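Local structure of ABC transporter substrate-binding protein (Vibrio cholerae, 3LKV) at residues E111-K115 against N116-L120. The protein probably serves as the substrate-binding component of an ABC transporter, holding a phenylalanine between its two lobes and binding zinc ions. Residues are numbered along the deposited sequence; the frame is centred on the assembly and turned at random.
Sequences EQPGK and NVTGL. With ZN (zinc ion), chain D.
Pro113 folds back over Val117 and Thr118 where the chain, having run through 111-115 without regular structure, reverses at Gly114-Asn116 and enters the strand 117-121, with the CA atoms of Pro113 and Thr118 6.7 Å apart. The proline ring lies against the start of the strand: its CB rests 3.5 Å from Val117 O, and its CG approaches Thr118 OG1 at 4.2 Å. No direct hydrogen bond spans the bend. Instead a water sits within it, accepting from Lys115 N at 2.7 Å and donating to Val117 O, also at 2.7 Å, and so bridges backbone groups too far apart to pair. Gly114, with phi of 86°, makes the turn into Lys115, whose side chain leads away from the strand. Buried Asn116 sends ND2 away from the loop 111-115 to hydrogen-bond Thr88 O and Ile91 O, just ahead of strand 93-98, while Thr118 OG1 hydrogen-bonds to Leu266 O. Five residues ahead of Asn116, with CG opposite the backbone N (chi1 -178°) and a bend at chi2, Glu111 brings OE2 to the zinc ion at 1.8 Å, with OE1 farther off at 2.8 Å; Asp267 OD2 binds the same zinc ion. Gln112 NE2 donates to Asp267 OD1, a second-shell bond that would help fix the carboxylate. The arrangement is a bend leading into a strand of the parallel sheet in one lobe of a periplasmic-binding-protein fold, strand 117-121 lying between 93-98 and 269-270, with a zinc site at the surface beside the bend.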
ATOM      1  N   GLU A 111      30.515 -13.453  -8.392  1.00 22.50           N
ATOM      2  CA  GLU A 111      30.783 -14.502  -7.394  1.00 21.73           C
ATOM      3  C   GLU A 111      31.386 -13.904  -6.125  1.00 21.63           C
ATOM      4  O   GLU A 111      32.431 -13.287  -6.166  1.00 21.73           O
ATOM      5  CB  GLU A 111      31.724 -15.562  -7.992  1.00 22.55           C
ATOM      6  CG  GLU A 111      32.095 -16.803  -7.061  1.00 22.03           C
ATOM      7  CD  GLU A 111      30.867 -17.660  -6.655  1.00 22.93           C
ATOM      8  OE1 GLU A 111      29.866 -17.614  -7.366  1.00 22.11           O
ATOM      9  OE2 GLU A 111      30.892 -18.372  -5.602  1.00 20.20           O
ATOM     10  N   GLN A 112      30.738 -14.062  -4.986  1.00 20.48           N
ATOM     11  CA  GLN A 112      31.344 -13.589  -3.727  1.00 20.94           C
ATOM     12  C   GLN A 112      31.756 -12.069  -3.789  1.00 20.92           C
ATOM     13  O   GLN A 112      32.909 -11.692  -3.644  1.00 19.95           O
ATOM     14  CB  GLN A 112      32.541 -14.500  -3.347  1.00 20.62           C
ATOM     15  CG  GLN A 112      32.113 -15.947  -2.896  1.00 19.78           C
ATOM     16  CD  GLN A 112      31.124 -15.909  -1.743  1.00 18.43           C
ATOM     17  OE1 GLN A 112      31.507 -15.658  -0.602  1.00 21.26           O
ATOM     18  NE2 GLN A 112      29.841 -16.136  -2.034  1.00 17.81           N
ATOM     19  N   PRO A 113      30.783 -11.200  -3.997  1.00 20.79           N
ATOM     20  CA  PRO A 113      31.136  -9.817  -4.239  1.00 20.45           C
ATOM     21  C   PRO A 113      31.981  -9.195  -3.139  1.00 19.90           C
ATOM     22  O   PRO A 113      32.757  -8.288  -3.400  1.00 19.56           O
ATOM     23  CB  PRO A 113      29.793  -9.113  -4.407  1.00 20.81           C
ATOM     24  CG  PRO A 113      28.726 -10.156  -4.219  1.00 22.84           C
ATOM     25  CD  PRO A 113      29.364 -11.500  -4.228  1.00 21.10           C
ATOM     26  N   GLY A 114      31.806  -9.648  -1.920  1.00 20.14           N
ATOM     27  CA  GLY A 114      32.808  -9.424  -0.871  1.00 20.31           C
ATOM     28  C   GLY A 114      32.664  -8.099  -0.129  1.00 20.45           C
ATOM     29  O   GLY A 114      33.371  -7.892   0.804  1.00 19.78           O
ATOM     30  N   LYS A 115      31.769  -7.196  -0.517  1.00 20.08           N
ATOM     31  CA  LYS A 115      31.618  -6.010   0.309  1.00 21.82           C
ATOM     32  C   LYS A 115      30.189  -5.901   0.872  1.00 20.73           C
ATOM     33  O   LYS A 115      29.634  -6.922   1.290  1.00 19.80           O
ATOM     34  CB  LYS A 115      32.071  -4.780  -0.462  1.00 22.64           C
ATOM     35  CG  LYS A 115      33.532  -4.857  -0.879  1.00 28.70           C
ATOM     36  CD  LYS A 115      33.771  -3.751  -1.922  1.00 37.01           C
ATOM     37  CE  LYS A 115      35.034  -2.956  -1.646  1.00 42.93           C
ATOM     38  NZ  LYS A 115      36.153  -3.423  -2.517  1.00 46.25           N
ATOM     39  N   ASN A 116      29.616  -4.694   0.947  1.00 19.40           N
ATOM     40  CA  ASN A 116      28.230  -4.559   1.470  1.00 19.31           C
ATOM     41  C   ASN A 116      27.102  -4.690   0.435  1.00 18.18           C
ATOM     42  O   ASN A 116      25.950  -4.413   0.724  1.00 18.90           O
ATOM     43  CB  ASN A 116      28.080  -3.244   2.242  1.00 18.88           C
ATOM     44  CG  ASN A 116      28.147  -2.013   1.322  1.00 18.59           C
ATOM     45  OD1 ASN A 116      29.011  -1.902   0.459  1.00 19.00           O
ATOM     46  ND2 ASN A 116      27.249  -1.098   1.529  1.00 14.66           N
ATOM     47  N   VAL A 117      27.432  -5.130  -0.766  1.00 18.46           N
ATOM     48  CA  VAL A 117      26.516  -5.110  -1.897  1.00 17.59           C
ATOM     49  C   VAL A 117      26.338  -6.483  -2.528  1.00 18.60           C
ATOM     50  O   VAL A 117      27.309  -7.215  -2.735  1.00 18.54           O
ATOM     51  CB  VAL A 117      27.037  -4.161  -3.021  1.00 17.22           C
ATOM     52  CG1 VAL A 117      25.921  -3.917  -4.097  1.00 17.38           C
ATOM     53  CG2 VAL A 117      27.512  -2.829  -2.438  1.00 16.81           C
ATOM     54  N   THR A 118      25.088  -6.818  -2.824  1.00 18.63           N
ATOM     55  CA  THR A 118      24.735  -8.032  -3.532  1.00 18.82           C
ATOM     56  C   THR A 118      23.398  -7.844  -4.187  1.00 19.08           C
ATOM     57  O   THR A 118      22.833  -6.766  -4.070  1.00 18.00           O
ATOM     58  CB  THR A 118      24.678  -9.280  -2.625  1.00 19.00           C
ATOM     59  OG1 THR A 118      24.585 -10.452  -3.472  1.00 19.75           O
ATOM     60  CG2 THR A 118      23.522  -9.223  -1.710  1.00 16.23           C
ATOM     61  N   GLY A 119      22.901  -8.875  -4.878  1.00 18.94           N
ATOM     62  CA  GLY A 119      21.546  -8.803  -5.437  1.00 19.40           C
ATOM     63  C   GLY A 119      21.299  -9.543  -6.736  1.00 19.27           C
ATOM     64  O   GLY A 119      21.873 -10.581  -6.983  1.00 19.28           O
ATOM     65  N   LEU A 120      20.433  -8.999  -7.560  1.00 20.89           N
ATOM     66  CA  LEU A 120      19.907  -9.701  -8.728  1.00 22.34           C
ATOM     67  C   LEU A 120      20.045  -8.861 -10.001  1.00 22.15           C
ATOM     68  O   LEU A 120      19.668  -7.678 -10.047  1.00 21.30           O
ATOM     69  CB  LEU A 120      18.452 -10.042  -8.507  1.00 23.01           C
ATOM     70  CG  LEU A 120      18.073 -11.398  -7.910  1.00 31.79           C
ATOM     71  CD1 LEU A 120      16.764 -11.463  -7.048  1.00 36.34           C
ATOM     72  CD2 LEU A 120      17.949 -12.387  -9.092  1.00 38.46           C
TER
HETATM   73 ZN    ZN D 402      29.304 -18.914  -4.989  1.00 35.67          ZN
HETATM   74  O   HOH W   1      29.847  -6.461  -2.313  1.00 14.36           O